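Local coordinates for probable acetyltransferase (PDB 1NSL) that probably transfers acetyl groups to protein N-termini, possibly those of ribosomal proteins, as a hexameric member of the GNAT acetyltransferase family, at the interface of chains A and B. Sequence-based numbering; all coordinates share one arbitrary frame. Chains: chain A/B, Probable acetyltransferase.

Contact 1: the interface of chains A and B. Residues chain A 159, 162, 167; chain B 93, 129, 176, 178.
B:Arg93 runs across one face of the A:Tyr162 ring, CD over its centre and the guanidinium stacked over the CE2 and hydroxyl side, the two planes 17° apart. CE2 of the ring lies 3.8 Å from the guanidinium carbon CZ of B:Arg93, while NH2 of B:Arg93 is 3.4 Å from the phenol OH of A:Tyr162. The arginine chain bends at chi2, which brings its flat end over the tyrosine. The edge of the same tyrosine ring meets CD2 of A:His167 in plane, within one chain. The amide of B:Asn129 lies obliquely over the NE2 side of the A:His167 ring face, ring and amide planes 24° apart; the 3.2 Å between NE2 of the imidazole and ND2 of B:Asn129 is a contact and not a bond. The carboxylate of A:Asp159 is nearly coplanar with this amide, but its OD2 faces OD1 of B:Asn129 at 3.0 Å. Two acceptors would clash there, so the modelled amide orientation is doubtful, and a flipped amide would turn its NH2 to the carboxylate. OD2 also lies over the imidazole face of A:His167 and forms a long salt bridge with NH1 of B:Arg178 (3.4 Å), the planes 56° apart. Both methyls of B:Leu176 pack against A:Asp159. Chain A contributes strands 160-163 and 166-176 and the loop residue A:Asp159; chain B contributes loop residues B:Arg93 and B:Asn129, the end of strand 166-176 and the 3-10 helix 177-179.

Contact 2: the interface of chains A and B. Residues chain A 160, 170; chain B 92, 94.
The main-chain carbonyl of A:Gly160 receives the side-chain ammonium group of B:Lys94, NZ donating a hydrogen bond of 2.9 Å to the glycine O. The donor lies in the carbonyl plane on a lone pair, with a C=O...N angle of 126°. A:Gly160 has the most surface hidden in this small patch, 29 Å², against 12 Å² for B:Lys94 and 9 Å² for A:Leu170. The lysine sets out with CG between its backbone N and carbonyl carbon (chi1 57°), and an extended course beyond CG carries NZ across to the glycine carbonyl. CD and CE of B:Lys94 each lie 3.6 Å from the same O of A:Gly160. A:Leu170 meets the lysine at a slant: its methyl CD1 is 3.8 Å from NZ, giving the ammonium group an apolar neighbour beside its carbonyl acceptor. B:Asn92 adds a marginal contact through CB, 3.5 Å from O of A:Gly160, and buries almost nothing. The acceptor is main-chain, so the bond depends on the backbone position at A:Gly160 and not on a side chain. In the fold, A:Gly160 begins strand 160-163 and A:Leu170 lies within strand 166-176, while B:Lys94 opens strand 94-101 directly after the loop that carries B:Asn92.

Contact 3: the interface of chains A and B. Residues chain A 129-130, 176, 178; chain B 158-159, 167.
A chi1 of 172° sends the amide of A:Asn129 out across the interface, and a chi1 of -89° sets the B:Asp159 carboxylate beside its own backbone N, where OD2 meets that amide. The side chains cross at about a right angle, yet their amide and carboxylate planes are nearly coplanar. ND2 of A:Asn129 donates a fairly straight hydrogen bond of 2.6 Å to OD2 of B:Asp159, in the amide plane and on the anti lone pair of that oxygen. OD2 also faces NH1 of A:Arg178 in a long salt bridge of 3.9 Å, and lies above the ring of B:His167, offset toward its rim. That imidazole approaches the amide from the opposite direction, its CE1 3.4 Å from CG of A:Asn129. Methyl CD1 of A:Leu176 is 3.5 Å from the carboxylate carbon CG of B:Asp159, flanking the charged group with an apolar surface. Farther along, NH1 of A:Arg130 donates to the main-chain O of B:Arg158 (2.8 Å), near the guanidinium plane but tilted 23° from the carbonyl plane. The guanidinium of B:Arg158 itself packs against A:Leu176. By gripping the 158-159 loop, the site probably helps hold two subunits together in the hexamer, and may serve in the dimer if that uses the same surface.

Contact 1: the interface of chains A and B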
loop_
_atom_site.group_PDB
_atom_site.type_symbol
_atom_site.label_atom_id
_atom_site.label_comp_id
_atom_site.label_asym_id
_atom_site.label_seq_id
_atom_site.Cartn_x
_atom_site.Cartn_y
_atom_site.Cartn_z
ATOM N N ASP A 159 10.142 -35.926 2.475
ATOM C CA ASP A 159 8.964 -35.345 3.085
ATOM C C ASP A 159 8.587 -34.015 2.510
ATOM O O ASP A 159 7.913 -33.254 3.212
ATOM C CB ASP A 159 9.162 -35.206 4.577
ATOM C CG ASP A 159 8.842 -36.460 5.289
ATOM O OD1 ASP A 159 9.023 -37.548 4.666
ATOM O OD2 ASP A 159 8.360 -36.464 6.435
ATOM N N TYR A 162 3.040 -32.251 1.468
ATOM C CA TYR A 162 2.126 -32.701 2.505
ATOM C C TYR A 162 0.750 -32.701 1.845
ATOM O O TYR A 162 0.113 -31.684 1.786
ATOM C CB TYR A 162 2.178 -31.782 3.718
ATOM C CG TYR A 162 1.566 -32.359 4.971
ATOM C CD1 TYR A 162 2.239 -33.317 5.730
ATOM C CD2 TYR A 162 0.316 -31.937 5.415
ATOM C CE1 TYR A 162 1.671 -33.848 6.895
ATOM C CE2 TYR A 162 -0.263 -32.461 6.590
ATOM C CZ TYR A 162 0.414 -33.412 7.319
ATOM O OH TYR A 162 -0.185 -33.916 8.469
ATOM N N HIS A 167 2.731 -37.471 4.283
ATOM C CA HIS A 167 4.027 -37.065 3.797
ATOM C C HIS A 167 4.262 -37.775 2.503
ATOM O O HIS A 167 3.874 -38.935 2.339
ATOM C CB HIS A 167 5.118 -37.545 4.733
ATOM C CG HIS A 167 5.050 -36.930 6.081
ATOM N ND1 HIS A 167 5.209 -37.658 7.241
ATOM C CD2 HIS A 167 4.808 -35.652 6.463
ATOM C CE1 HIS A 167 5.066 -36.857 8.285
ATOM N NE2 HIS A 167 4.830 -35.633 7.839
ATOM N N ARG B 93 4.721 -27.654 5.336
ATOM C CA ARG B 93 5.372 -27.840 6.632
ATOM C C ARG B 93 6.897 -27.825 6.605
ATOM O O ARG B 93 7.541 -28.597 7.318
ATOM C CB ARG B 93 4.892 -29.165 7.255
ATOM C CG ARG B 93 3.361 -29.321 7.282
ATOM C CD ARG B 93 2.864 -29.951 8.544
ATOM N NE ARG B 93 1.490 -29.595 8.780
ATOM C CZ ARG B 93 0.670 -30.258 9.583
ATOM N NH1 ARG B 93 -0.586 -29.849 9.726
ATOM N NH2 ARG B 93 1.120 -31.312 10.252
ATOM N N ASN B 129 7.756 -29.731 9.736
ATOM C CA ASN B 129 8.080 -31.147 9.659
ATOM C C ASN B 129 9.436 -31.380 9.027
ATOM O O ASN B 129 10.018 -32.416 9.213
ATOM C CB ASN B 129 6.963 -31.905 8.898
ATOM C CG ASN B 129 7.261 -33.399 8.749
ATOM O OD1 ASN B 129 7.773 -33.840 7.728
ATOM N ND2 ASN B 129 6.960 -34.176 9.771
ATOM N N LEU B 176 14.304 -34.452 9.310
ATOM C CA LEU B 176 12.874 -34.561 9.666
ATOM C C LEU B 176 12.573 -34.504 11.201
ATOM O O LEU B 176 13.319 -35.026 12.053
ATOM C CB LEU B 176 12.269 -35.814 9.086
ATOM C CG LEU B 176 12.279 -35.948 7.583
ATOM C CD1 LEU B 176 11.577 -37.257 7.171
ATOM C CD2 LEU B 176 11.633 -34.700 6.961
ATOM N N ARG B 178 10.636 -36.236 13.045
ATOM C CA ARG B 178 10.731 -37.519 13.670
ATOM C C ARG B 178 12.160 -37.982 13.873
ATOM O O ARG B 178 12.402 -38.865 14.696
ATOM C CB ARG B 178 9.991 -38.548 12.849
ATOM C CG ARG B 178 10.581 -38.771 11.482
ATOM C CD ARG B 178 9.626 -39.484 10.590
ATOM N NE ARG B 178 10.327 -40.301 9.638
ATOM C CZ ARG B 178 10.067 -40.257 8.362
ATOM N NH1 ARG B 178 9.103 -39.420 7.924
ATOM N NH2 ARG B 178 10.758 -41.048 7.534
#

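Contact 2: the interface of chains A and B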
loop_
_atom_site.group_PDB
_atom_site.type_symbol
_atom_site.label_atom_id
_atom_site.label_comp_id
_atom_site.label_asym_id
_atom_site.label_seq_id
_atom_site.Cartn_x
_atom_site.Cartn_y
_atom_site.Cartn_z
ATOM N N GLY A 160 9.000 -33.755 1.253
ATOM C CA GLY A 160 8.754 -32.513 0.555
ATOM C C GLY A 160 7.330 -32.021 0.393
ATOM O O GLY A 160 7.078 -30.811 0.285
ATOM N N LEU A 170 9.390 -35.429 -2.698
ATOM C CA LEU A 170 9.356 -34.761 -3.966
ATOM C C LEU A 170 10.613 -35.205 -4.640
ATOM O O LEU A 170 11.570 -35.576 -3.935
ATOM C CB LEU A 170 9.438 -33.274 -3.769
ATOM C CG LEU A 170 8.313 -32.484 -3.120
ATOM C CD1 LEU A 170 8.739 -31.060 -3.193
ATOM C CD2 LEU A 170 7.034 -32.664 -3.877
ATOM N N ASN B 92 3.347 -27.111 3.224
ATOM C CA ASN B 92 4.148 -28.323 3.121
ATOM C C ASN B 92 4.954 -28.496 4.341
ATOM O O ASN B 92 5.757 -29.366 4.389
ATOM C CB ASN B 92 5.010 -28.475 1.853
ATOM C CG ASN B 92 4.178 -28.619 0.607
ATOM O OD1 ASN B 92 3.266 -29.460 0.533
ATOM N ND2 ASN B 92 4.429 -27.740 -0.363
ATOM N N LYS B 94 7.494 -26.951 5.813
ATOM C CA LYS B 94 8.962 -27.019 5.736
ATOM C C LYS B 94 9.551 -25.655 5.561
ATOM O O LYS B 94 8.870 -24.750 5.157
ATOM C CB LYS B 94 9.399 -27.936 4.582
ATOM C CG LYS B 94 8.833 -27.485 3.213
ATOM C CD LYS B 94 9.114 -28.437 2.092
ATOM C CE LYS B 94 8.863 -27.708 0.801
ATOM N NZ LYS B 94 9.012 -28.663 -0.280
#

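Contact 3: the interface of chains A and B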
loop_
_atom_site.group_PDB
_atom_site.type_symbol
_atom_site.label_atom_id
_atom_site.label_comp_id
_atom_site.label_asym_id
_atom_site.label_seq_id
_atom_site.Cartn_x
_atom_site.Cartn_y
_atom_site.Cartn_z
ATOM N N ASN A 129 19.847 -19.905 -16.604
ATOM C CA ASN A 129 20.769 -20.962 -16.913
ATOM C C ASN A 129 20.174 -22.289 -16.559
ATOM O O ASN A 129 20.550 -23.316 -17.131
ATOM C CB ASN A 129 22.004 -20.806 -16.051
ATOM C CG ASN A 129 22.962 -21.998 -16.165
ATOM O OD1 ASN A 129 23.557 -22.247 -17.223
ATOM N ND2 ASN A 129 23.109 -22.734 -15.085
ATOM N N ARG A 130 19.239 -22.279 -15.606
ATOM C CA ARG A 130 18.747 -23.510 -15.003
ATOM C C ARG A 130 17.212 -23.587 -14.925
ATOM O O ARG A 130 16.539 -22.619 -14.648
ATOM C CB ARG A 130 19.335 -23.569 -13.616
ATOM C CG ARG A 130 18.979 -24.767 -12.799
ATOM C CD ARG A 130 19.356 -24.700 -11.284
ATOM N NE ARG A 130 18.344 -25.469 -10.509
ATOM C CZ ARG A 130 18.415 -26.792 -10.232
ATOM N NH1 ARG A 130 19.445 -27.493 -10.646
ATOM N NH2 ARG A 130 17.469 -27.433 -9.577
ATOM N N LEU A 176 19.977 -27.722 -17.972
ATOM C CA LEU A 176 20.868 -26.559 -18.078
ATOM C C LEU A 176 20.662 -25.917 -19.429
ATOM O O LEU A 176 20.303 -26.603 -20.362
ATOM C CB LEU A 176 22.320 -26.956 -17.904
ATOM C CG LEU A 176 22.385 -27.424 -16.484
ATOM C CD1 LEU A 176 23.805 -27.541 -15.867
ATOM C CD2 LEU A 176 21.541 -26.424 -15.769
ATOM N N ARG A 178 22.765 -25.085 -21.517
ATOM C CA ARG A 178 23.671 -25.675 -22.504
ATOM C C ARG A 178 23.220 -27.074 -22.935
ATOM O O ARG A 178 23.537 -27.520 -24.036
ATOM C CB ARG A 178 25.116 -25.713 -21.986
ATOM C CG ARG A 178 25.358 -26.902 -21.057
ATOM C CD ARG A 178 26.353 -26.688 -19.934
ATOM N NE ARG A 178 26.776 -27.966 -19.369
ATOM C CZ ARG A 178 26.930 -28.182 -18.067
ATOM N NH1 ARG A 178 26.706 -27.191 -17.199
ATOM N NH2 ARG A 178 27.325 -29.383 -17.633
ATOM N N ARG B 158 22.070 -28.953 -9.760
ATOM C CA ARG B 158 23.091 -28.712 -10.736
ATOM C C ARG B 158 23.093 -27.239 -11.068
ATOM O O ARG B 158 22.054 -26.713 -11.419
ATOM C CB ARG B 158 22.777 -29.542 -11.981
ATOM C CG ARG B 158 22.922 -31.076 -11.797
ATOM C CD ARG B 158 22.986 -31.860 -13.110
ATOM N NE ARG B 158 21.805 -31.566 -13.921
ATOM C CZ ARG B 158 21.802 -31.190 -15.193
ATOM N NH1 ARG B 158 22.940 -31.054 -15.909
ATOM N NH2 ARG B 158 20.625 -30.961 -15.751
ATOM N N ASP B 159 24.236 -26.572 -10.914
ATOM C CA ASP B 159 24.373 -25.146 -11.270
ATOM C C ASP B 159 23.436 -24.282 -10.436
ATOM O O ASP B 159 22.912 -23.278 -10.931
ATOM C CB ASP B 159 23.973 -24.915 -12.730
ATOM C CG ASP B 159 25.115 -25.073 -13.733
ATOM O OD1 ASP B 159 26.146 -25.784 -13.500
ATOM O OD2 ASP B 159 25.010 -24.525 -14.841
ATOM N N HIS B 167 29.486 -21.077 -11.991
ATOM C CA HIS B 167 28.426 -22.004 -11.710
ATOM C C HIS B 167 28.918 -23.062 -10.732
ATOM O O HIS B 167 29.918 -23.717 -11.014
ATOM C CB HIS B 167 28.120 -22.748 -13.002
ATOM C CG HIS B 167 27.431 -21.927 -14.047
ATOM N ND1 HIS B 167 26.229 -21.269 -13.818
ATOM C CD2 HIS B 167 27.739 -21.721 -15.354
ATOM C CE1 HIS B 167 25.853 -20.666 -14.936
ATOM N NE2 HIS B 167 26.756 -20.918 -15.878
#

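Contacts 1 and 2 adjoin, their C-alpha centres about 6 Å apart: they use the adjacent residues A:Asp159 and A:Gly160 and draw on the same strands 160-163 and 166-176, while B:Arg93 of contact 1 falls between B:Asn92 and B:Lys94 of contact 2. Contact 3, with its centre about 28 Å from that of contact 1 and 23 Å from that of contact 2, is largely the twin of contact 1 with the chains exchanged: residues 129, 159, 167, 176 and 178 recur. Differences around the residue 129 amide may reflect modelling. Equivalent patches thus lie well apart on the two-fold interface, in keeping with a protein that forms homodimers and homohexamers.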